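Local atomic coordinates of endo-n-acetyl-beta-d-glucosaminidase (Hypocrea jecorina, PDB entry 4AC1), a protein that hydrolyses N-linked glycans within their chitobiose core, as a family 18 glycoside hydrolase responsible for deglycosylating the cellulases of its own fungus. Residues L5-Q10 / W269-I274; Q220-E225 / Y257-P262. All coordinates share one frame; numbering follows the deposited sequence.

Interaction 1: residues L5-Q10 / W269-I274; sequences LIVYFQ and WEWAQI. With ZN (zinc ion), chain H.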
ATOM      1  N   LEU A   5       6.629  -4.393   7.611  1.00  4.32           N
ATOM      2  CA  LEU A   5       7.275  -3.160   7.192  1.00  4.65           C
ATOM      3  C   LEU A   5       7.126  -3.082   5.693  1.00  4.32           C
ATOM      4  O   LEU A   5       7.686  -3.906   4.957  1.00  4.24           O
ATOM      5  CB  LEU A   5       8.757  -3.114   7.584  1.00  5.29           C
ATOM      6  CG  LEU A   5       9.529  -1.871   7.112  1.00  6.86           C
ATOM      7  CD1 LEU A   5       8.893  -0.563   7.625  1.00  8.17           C
ATOM      8  CD2 LEU A   5      11.001  -1.943   7.500  1.00  8.51           C
ATOM      9  N   ILE A   6       6.361  -2.094   5.248  1.00  4.59           N
ATOM     10  CA  ILE A   6       5.894  -2.008   3.877  1.00  4.47           C
ATOM     11  C   ILE A   6       6.386  -0.708   3.278  1.00  4.26           C
ATOM     12  O   ILE A   6       6.264   0.339   3.902  1.00  4.91           O
ATOM     13  CB  ILE A   6       4.358  -1.995   3.868  1.00  4.26           C
ATOM     14  CG1 ILE A   6       3.809  -3.302   4.459  1.00  4.27           C
ATOM     15  CG2 ILE A   6       3.800  -1.734   2.459  1.00  4.98           C
ATOM     16  CD1 ILE A   6       2.596  -3.117   5.333  1.00  5.83           C
ATOM     17  N   VAL A   7       6.960  -0.770   2.086  1.00  3.91           N
ATOM     18  CA  VAL A   7       7.443   0.426   1.386  1.00  4.41           C
ATOM     19  C   VAL A   7       6.772   0.515   0.017  1.00  4.04           C
ATOM     20  O   VAL A   7       6.819  -0.448  -0.777  1.00  4.96           O
ATOM     21  CB  VAL A   7       8.971   0.392   1.197  1.00  4.68           C
ATOM     22  CG1 VAL A   7       9.433   1.491   0.214  1.00  5.98           C
ATOM     23  CG2 VAL A   7       9.672   0.517   2.542  1.00  5.72           C
ATOM     24  N   TYR A   8       6.123   1.649  -0.241  1.00  4.12           N
ATOM     25  CA  TYR A   8       5.607   1.969  -1.563  1.00  4.74           C
ATOM     26  C   TYR A   8       6.718   2.516  -2.449  1.00  4.55           C
ATOM     27  O   TYR A   8       7.507   3.377  -2.021  1.00  4.60           O
ATOM     28  CB  TYR A   8       4.500   3.010  -1.468  1.00  4.61           C
ATOM     29  CG  TYR A   8       3.156   2.511  -0.962  1.00  4.08           C
ATOM     30  CD1 TYR A   8       2.838   2.498   0.399  1.00  4.87           C
ATOM     31  CD2 TYR A   8       2.186   2.062  -1.861  1.00  4.15           C
ATOM     32  CE1 TYR A   8       1.597   2.036   0.843  1.00  5.53           C
ATOM     33  CE2 TYR A   8       0.941   1.613  -1.427  1.00  4.27           C
ATOM     34  CZ  TYR A   8       0.658   1.606  -0.074  1.00  5.21           C
ATOM     35  OH  TYR A   8      -0.572   1.174   0.376  1.00  5.09           O
ATOM     36  N   PHE A   9       6.763   2.012  -3.683  1.00  4.70           N
ATOM     37  CA  PHE A   9       7.815   2.315  -4.649  1.00  5.27           C
ATOM     38  C   PHE A   9       7.125   2.835  -5.914  1.00  5.60           C
ATOM     39  O   PHE A   9       6.742   2.044  -6.790  1.00  5.42           O
ATOM     40  CB  PHE A   9       8.606   1.023  -4.915  1.00  5.67           C
ATOM     41  CG  PHE A   9       9.847   1.199  -5.762  1.00  6.00           C
ATOM     42  CD1 PHE A   9      11.042   1.645  -5.204  1.00  7.76           C
ATOM     43  CD2 PHE A   9       9.826   0.868  -7.112  1.00  7.72           C
ATOM     44  CE1 PHE A   9      12.189   1.792  -5.999  1.00  9.04           C
ATOM     45  CE2 PHE A   9      10.957   1.006  -7.910  1.00  6.75           C
ATOM     46  CZ  PHE A   9      12.142   1.468  -7.352  1.00  6.41           C
ATOM     47  N   GLN A  10       6.885   4.152  -5.961  1.00  6.17           N
ATOM     48  CA  GLN A  10       6.200   4.797  -7.096  1.00  7.01           C
ATOM     49  C   GLN A  10       7.181   5.462  -8.054  1.00  7.59           C
ATOM     50  O   GLN A  10       7.092   5.288  -9.273  1.00  8.49           O
ATOM     51  CB  GLN A  10       5.152   5.820  -6.653  1.00  6.92           C
ATOM     52  CG  GLN A  10       4.269   6.234  -7.824  1.00  8.61           C
ATOM     53  CD  GLN A  10       3.329   7.362  -7.505  1.00  9.52           C
ATOM     54  OE1 GLN A  10       3.743   8.513  -7.360  1.00  9.30           O
ATOM     55  NE2 GLN A  10       2.056   7.050  -7.414  1.00  7.96           N
ATOM     56  N   TRP A 269      17.214   4.179   1.916  1.00  7.00           N
ATOM     57  CA  TRP A 269      17.038   2.970   2.737  1.00  6.88           C
ATOM     58  C   TRP A 269      17.190   3.221   4.234  1.00  6.46           C
ATOM     59  O   TRP A 269      16.815   2.365   5.043  1.00  6.31           O
ATOM     60  CB  TRP A 269      18.045   1.894   2.323  1.00  7.02           C
ATOM     61  CG  TRP A 269      19.446   2.403   2.379  1.00  7.16           C
ATOM     62  CD1 TRP A 269      20.237   2.479   3.484  1.00  7.31           C
ATOM     63  CD2 TRP A 269      20.208   2.945   1.295  1.00  9.17           C
ATOM     64  NE1 TRP A 269      21.460   3.024   3.151  1.00  8.46           N
ATOM     65  CE2 TRP A 269      21.469   3.319   1.815  1.00  8.27           C
ATOM     66  CE3 TRP A 269      19.948   3.158  -0.064  1.00  8.54           C
ATOM     67  CZ2 TRP A 269      22.479   3.879   1.017  1.00 10.00           C
ATOM     68  CZ3 TRP A 269      20.956   3.699  -0.862  1.00 11.36           C
ATOM     69  CH2 TRP A 269      22.202   4.062  -0.313  1.00 10.01           C
ATOM     70  N   GLU A 270      17.739   4.377   4.621  1.00  6.59           N
ATOM     71  CA  GLU A 270      17.930   4.643   6.039  1.00  6.98           C
ATOM     72  C   GLU A 270      16.609   4.694   6.806  1.00  6.38           C
ATOM     73  O   GLU A 270      16.552   4.266   7.958  1.00  6.38           O
ATOM     74  CB  GLU A 270      18.765   5.894   6.277  1.00  7.72           C
ATOM     75  CG  GLU A 270      20.219   5.698   5.888  1.00  8.79           C
ATOM     76  CD  GLU A 270      21.071   6.926   6.100  1.00 10.95           C
ATOM     77  OE1 GLU A 270      20.509   8.003   6.364  1.00 12.27           O
ATOM     78  OE2 GLU A 270      22.320   6.815   5.983  1.00 12.65           O
ATOM     79  N   TRP A 271      15.548   5.180   6.155  1.00  6.20           N
ATOM     80  CA  TRP A 271      14.216   5.160   6.741  1.00  5.45           C
ATOM     81  C   TRP A 271      13.842   3.743   7.194  1.00  5.40           C
ATOM     82  O   TRP A 271      13.447   3.536   8.330  1.00  4.73           O
ATOM     83  CB  TRP A 271      13.187   5.676   5.729  1.00  5.96           C
ATOM     84  CG  TRP A 271      11.785   5.781   6.270  1.00  5.38           C
ATOM     85  CD1 TRP A 271      11.239   6.859   6.904  1.00  6.85           C
ATOM     86  CD2 TRP A 271      10.766   4.776   6.224  1.00  4.91           C
ATOM     87  NE1 TRP A 271       9.940   6.592   7.255  1.00  6.05           N
ATOM     88  CE2 TRP A 271       9.622   5.319   6.848  1.00  5.58           C
ATOM     89  CE3 TRP A 271      10.705   3.471   5.712  1.00  5.56           C
ATOM     90  CZ2 TRP A 271       8.435   4.598   6.985  1.00  4.67           C
ATOM     91  CZ3 TRP A 271       9.514   2.759   5.844  1.00  5.40           C
ATOM     92  CH2 TRP A 271       8.392   3.327   6.463  1.00  5.02           C
ATOM     93  N   ALA A 272      13.990   2.767   6.293  1.00  5.45           N
ATOM     94  CA  ALA A 272      13.655   1.382   6.623  1.00  5.94           C
ATOM     95  C   ALA A 272      14.509   0.808   7.744  1.00  5.55           C
ATOM     96  O   ALA A 272      14.020   0.003   8.520  1.00  6.04           O
ATOM     97  CB  ALA A 272      13.715   0.493   5.382  1.00  6.26           C
ATOM     98  N   GLN A 273      15.774   1.224   7.823  1.00  5.47           N
ATOM     99  CA  GLN A 273      16.626   0.865   8.961  1.00  6.12           C
ATOM    100  C   GLN A 273      16.083   1.408  10.288  1.00  6.36           C
ATOM    101  O   GLN A 273      15.957   0.679  11.262  1.00  6.85           O
ATOM    102  CB  GLN A 273      18.053   1.373   8.740  1.00  6.50           C
ATOM    103  CG  GLN A 273      18.787   0.711   7.592  1.00  6.88           C
ATOM    104  CD  GLN A 273      20.156   1.300   7.345  1.00  8.80           C
ATOM    105  OE1 GLN A 273      20.327   2.519   7.349  1.00 10.29           O
ATOM    106  NE2 GLN A 273      21.128   0.442   7.077  1.00  8.94           N
ATOM    107  N   ILE A 274      15.729   2.690  10.305  1.00  6.36           N
ATOM    108  CA  ILE A 274      15.174   3.317  11.500  1.00  7.61           C
ATOM    109  C   ILE A 274      13.861   2.664  11.919  1.00  6.58           C
ATOM    110  O   ILE A 274      13.648   2.349  13.095  1.00  6.55           O
ATOM    111  CB  ILE A 274      15.010   4.849  11.294  1.00  8.25           C
ATOM    112  CG1 ILE A 274      16.396   5.497  11.214  1.00 10.50           C
ATOM    113  CG2 ILE A 274      14.167   5.473  12.409  1.00  9.70           C
ATOM    114  CD1 ILE A 274      16.392   6.984  11.031  1.00  9.90           C
TER
HETATM  115 ZN    ZN H1292      23.735   8.352   5.962  0.75 13.61          ZN
HETATM  116  O   HOH W   1      22.373   9.743   6.229  1.00 22.18           O
HETATM  117  O   HOH W   2      25.243   9.814   5.923  1.00 21.63           O
HETATM  118  O   HOH W   3      25.383   6.833   5.799  1.00 18.52           O
HETATM  119  O   HOH W   4      23.985   8.211   8.047  1.00 20.10           O
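Leu5 and Ala272 bring strand 5-9 and helix 270-274 together, their CA atoms 7.9 Å apart, with the segment axes approaching to 10.2 Å and running nearly antiparallel at 162°. The contact is apolar and buried, and Leu5 divides its two methyls between two helix residues. Its CG lies anti to the backbone N (chi1 177°), which carries the branch outward to the helix. CD1 rests against the six-membered ring of Trp271, 3.8 Å from CZ3, and also approaches CH2. CD2 reaches the helix backbone, 3.7 Å from Ala272 O, with Ala272 CB beside it at 4.2 Å. That carbonyl oxygen also accepts a bond from Thr276 OG1. Two residues further along the strand, Val7 CG2 comes 4.0 Å from the same CZ3 of Trp271, so one indole corner meets both aliphatic side chains. Both approaches to the ring are oblique, and the indole slides past Leu5 and Val7 in the opposite direction to theirs.

This is the outer layer of the family 18 (beta/alpha)8 barrel, where helix 270-279 packs outside strand 4-9. The alternate strand residues turn inward: Ile6 touches Trp185 and Asn187 of strand 185-189, and Tyr8 OH bonds Asp123 OD2, in a DLDVE sequence that matches the family's DxDxE motif.

Beside Trp271, Glu270 extends in the other direction to a zinc ion. Its OE2 binds the metal at 2.1 Å, and water 2 lies across the zinc from it. OE1 does not join the metal but accepts a bond of 2.6 Å from water 1, itself a zinc ligand, which probably helps hold the carboxylate in its one-oxygen mode. Waters 3 and 4 and Glu267 OE1 complete six ligands.

Interaction 2: residues Q220-E225 / Y257-P262; sequences QLTTPE and YFNSLP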
ATOM      1  N   GLN A 220       2.709   6.177   6.992  1.00  4.51           N
ATOM      2  CA  GLN A 220       3.531   7.364   7.256  1.00  4.67           C
ATOM      3  C   GLN A 220       4.115   7.952   5.983  1.00  4.84           C
ATOM      4  O   GLN A 220       4.603   7.229   5.107  1.00  5.01           O
ATOM      5  CB  GLN A 220       4.696   6.984   8.172  1.00  5.61           C
ATOM      6  CG  GLN A 220       4.268   6.616   9.583  1.00  5.70           C
ATOM      7  CD  GLN A 220       3.901   7.841  10.383  1.00  4.52           C
ATOM      8  OE1 GLN A 220       4.775   8.492  10.955  1.00  7.58           O
ATOM      9  NE2 GLN A 220       2.617   8.173  10.416  1.00  6.17           N
ATOM     10  N   LEU A 221       4.079   9.274   5.887  1.00  4.74           N
ATOM     11  CA  LEU A 221       4.904   9.956   4.904  1.00  4.87           C
ATOM     12  C   LEU A 221       6.379   9.792   5.288  1.00  4.04           C
ATOM     13  O   LEU A 221       6.741   9.914   6.458  1.00  4.50           O
ATOM     14  CB  LEU A 221       4.549  11.447   4.830  1.00  4.65           C
ATOM     15  CG  LEU A 221       3.163  11.804   4.296  1.00  5.39           C
ATOM     16  CD1 LEU A 221       2.965  13.311   4.362  1.00  6.76           C
ATOM     17  CD2 LEU A 221       2.958  11.315   2.871  1.00  7.30           C
ATOM     18  N   THR A 222       7.225   9.517   4.307  1.00  5.16           N
ATOM     19  CA  THR A 222       8.654   9.371   4.568  1.00  5.80           C
ATOM     20  C   THR A 222       9.396  10.709   4.537  1.00  6.13           C
ATOM     21  O   THR A 222      10.554  10.795   4.961  1.00  5.71           O
ATOM     22  CB  THR A 222       9.316   8.417   3.575  1.00  5.68           C
ATOM     23  OG1 THR A 222       9.158   8.940   2.253  1.00  6.11           O
ATOM     24  CG2 THR A 222       8.709   7.009   3.675  1.00  5.53           C
ATOM     25  N   THR A 223       8.722  11.739   4.025  1.00  6.19           N
ATOM     26  CA  THR A 223       9.284  13.099   3.956  1.00  7.42           C
ATOM     27  C   THR A 223       8.176  14.080   4.312  1.00  7.90           C
ATOM     28  O   THR A 223       7.004  13.721   4.256  1.00  7.78           O
ATOM     29  CB  THR A 223       9.750  13.487   2.532  1.00  7.57           C
ATOM     30  OG1 THR A 223       8.599  13.720   1.712  1.00  8.36           O
ATOM     31  CG2 THR A 223      10.629  12.420   1.901  1.00  7.62           C
ATOM     32  N   PRO A 224       8.543  15.341   4.650  1.00  8.85           N
ATOM     33  CA  PRO A 224       7.545  16.375   4.928  1.00 10.16           C
ATOM     34  C   PRO A 224       7.014  17.069   3.659  1.00 11.66           C
ATOM     35  O   PRO A 224       6.432  18.168   3.741  1.00 11.63           O
ATOM     36  CB  PRO A 224       8.295  17.356   5.851  1.00  9.91           C
ATOM     37  CG  PRO A 224       9.716  16.990   5.798  1.00 10.98           C
ATOM     38  CD  PRO A 224       9.916  15.829   4.875  1.00  9.44           C
ATOM     39  N   GLU A 225       7.208  16.442   2.496  1.00 12.92           N
ATOM     40  CA  GLU A 225       6.599  16.913   1.244  1.00 14.30           C
ATOM     41  C   GLU A 225       5.135  16.495   1.200  1.00 14.09           C
ATOM     42  O   GLU A 225       4.712  15.621   0.413  1.00 15.44           O
ATOM     43  CB  GLU A 225       7.348  16.380   0.028  1.00 14.30           C
ATOM     44  CG  GLU A 225       8.773  16.885  -0.106  1.00 16.74           C
ATOM     45  CD  GLU A 225       9.330  16.664  -1.497  1.00 19.91           C
ATOM     46  OE1 GLU A 225       8.687  15.950  -2.298  1.00 21.79           O
ATOM     47  OE2 GLU A 225      10.410  17.212  -1.797  1.00 21.76           O
ATOM     48  N   TYR A 257       9.410   5.421  -1.288  1.00  5.40           N
ATOM     49  CA  TYR A 257      10.804   5.047  -1.063  1.00  5.60           C
ATOM     50  C   TYR A 257      11.873   6.107  -1.347  1.00  5.63           C
ATOM     51  O   TYR A 257      12.663   6.455  -0.458  1.00  5.32           O
ATOM     52  CB  TYR A 257      11.158   3.781  -1.843  1.00  5.72           C
ATOM     53  CG  TYR A 257      12.618   3.376  -1.752  1.00  6.01           C
ATOM     54  CD1 TYR A 257      13.206   3.045  -0.524  1.00  5.55           C
ATOM     55  CD2 TYR A 257      13.409   3.315  -2.898  1.00  6.12           C
ATOM     56  CE1 TYR A 257      14.542   2.651  -0.452  1.00  5.65           C
ATOM     57  CE2 TYR A 257      14.758   2.931  -2.831  1.00  6.24           C
ATOM     58  CZ  TYR A 257      15.311   2.594  -1.605  1.00  5.69           C
ATOM     59  OH  TYR A 257      16.630   2.197  -1.505  1.00  6.72           O
ATOM     60  N   PHE A 258      11.912   6.586  -2.590  1.00  6.63           N
ATOM     61  CA  PHE A 258      13.156   7.103  -3.192  1.00  7.05           C
ATOM     62  C   PHE A 258      13.836   8.288  -2.510  1.00  6.98           C
ATOM     63  O   PHE A 258      15.033   8.487  -2.686  1.00  7.04           O
ATOM     64  CB  PHE A 258      12.957   7.437  -4.677  1.00  7.38           C
ATOM     65  CG  PHE A 258      12.426   8.817  -4.915  1.00  8.27           C
ATOM     66  CD1 PHE A 258      11.118   9.146  -4.559  1.00  7.89           C
ATOM     67  CD2 PHE A 258      13.245   9.800  -5.479  1.00 10.03           C
ATOM     68  CE1 PHE A 258      10.630  10.418  -4.773  1.00  9.85           C
ATOM     69  CE2 PHE A 258      12.769  11.081  -5.693  1.00 11.45           C
ATOM     70  CZ  PHE A 258      11.467  11.393  -5.345  1.00  9.75           C
ATOM     71  N   ASN A 259      13.074   9.076  -1.760  1.00  6.31           N
ATOM     72  CA  ASN A 259      13.596  10.303  -1.152  1.00  7.28           C
ATOM     73  C   ASN A 259      13.417  10.317   0.352  1.00  7.27           C
ATOM     74  O   ASN A 259      13.543  11.362   0.994  1.00  7.19           O
ATOM     75  CB  ASN A 259      12.922  11.542  -1.775  1.00  7.44           C
ATOM     76  CG  ASN A 259      11.407  11.568  -1.558  1.00  8.93           C
ATOM     77  OD1 ASN A 259      10.824  10.612  -1.061  1.00  7.80           O
ATOM     78  ND2 ASN A 259      10.773  12.667  -1.928  1.00  9.47           N
ATOM     79  N   SER A 260      13.147   9.148   0.925  1.00  6.37           N
ATOM     80  CA  SER A 260      12.853   9.046   2.349  1.00  5.88           C
ATOM     81  C   SER A 260      13.880   9.724   3.236  1.00  6.12           C
ATOM     82  O   SER A 260      15.076   9.497   3.089  1.00  5.97           O
ATOM     83  CB  SER A 260      12.798   7.590   2.755  1.00  5.85           C
ATOM     84  OG  SER A 260      11.755   6.902   2.102  1.00  4.77           O
ATOM     85  N   LEU A 261      13.403  10.514   4.192  1.00  5.98           N
ATOM     86  CA  LEU A 261      14.261  10.973   5.290  1.00  7.41           C
ATOM     87  C   LEU A 261      14.597   9.785   6.189  1.00  7.86           C
ATOM     88  O   LEU A 261      13.794   8.855   6.262  1.00  7.94           O
ATOM     89  CB  LEU A 261      13.573  12.079   6.096  1.00  7.47           C
ATOM     90  CG  LEU A 261      13.417  13.407   5.359  1.00  8.11           C
ATOM     91  CD1 LEU A 261      12.744  14.439   6.263  1.00  8.80           C
ATOM     92  CD2 LEU A 261      14.751  13.946   4.854  1.00 10.73           C
ATOM     93  N   PRO A 262      15.748   9.818   6.894  1.00  7.85           N
ATOM     94  CA  PRO A 262      16.717  10.919   7.000  1.00  8.56           C
ATOM     95  C   PRO A 262      17.751  10.982   5.878  1.00  8.79           C
ATOM     96  O   PRO A 262      18.388  12.018   5.694  1.00  9.38           O
ATOM     97  CB  PRO A 262      17.429  10.608   8.320  1.00  9.34           C
ATOM     98  CG  PRO A 262      17.420   9.121   8.394  1.00  8.82           C
ATOM     99  CD  PRO A 262      16.061   8.739   7.855  1.00  8.03           C
TER
HETATM  100  O   HOH W   5       8.243  13.542  -1.237  1.00 27.21           O
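Thr222 and Thr223 meet Asn259, Ser260 and Leu261 around one backbone hydrogen bond, from Leu261 N to Thr222 O at 3.0 Å, its donor lying above the carbonyl plane by 36°. Thr222 points at Ser260, whose OG presses on its CB at 3.2 Å. The OG1 of Thr222 and the OG of Ser260 both hydrogen-bond Glu256 O, while the OG is also close to Tyr257 O, at the start of the type I turn that ends at Ser260.

Thr223 uses its two branches differently. OG1 sits between the backbone N and the carbonyl carbon (chi1 73°), where it accepts from Glu225 N at 3.2 Å and closes an ST turn. CG2, anti to the carbonyl carbon, faces Asn259, touching its backbone O at 3.2 Å and its OD1 at 3.5 Å; the two side chains cross at about a right angle. Asn259 in turn lays its CB over the centre of the Phe258 ring.

Water 5 joins three side chains: besides contacting Thr223 OG1, it accepts from Asn259 ND2 at 2.8 Å and donates to Glu225 OE1 at 2.7 Å. Carboxylate and amide are themselves turned 87° apart, and this water links them. An alanine in place of Thr223 would probably leave Glu225 N without its turn acceptor, deprive water 5 of one partner and open a gap against Asn259.

On the more exposed side, Leu261 CD1 butts against the CD-CG side of Pro224, tightly packed at 3.4 Å from CD, the two side chains crossing at about a right angle. The arrangement ties together the loops that follow two adjacent strands, 216-221 and 251-255, at the C-terminal strand ends of the TIM barrel, the end that carries the active site in this fold.

How the interactions relate
Near its N terminus the chain runs through strand 4-9 and then passes round the barrel to strand 216-221, whose end and following loop make the first half of interaction 2. Helix 232-246 and strand 251-255 intervene before 257-262 closes this short loop. Interaction 2 is therefore nested inside the far larger loop that interaction 1 closes, when helix 270-279 returns to the first strand. Strand 251-255 pairs with both 4-9 and 216-221, so the two contacts lie side by side where the barrel closes, their centres about 9 Å apart. They also touch: Tyr257 N probably bonds Tyr8 O, Val7 packs on Tyr257, and Trp271 CB meets Leu261 O.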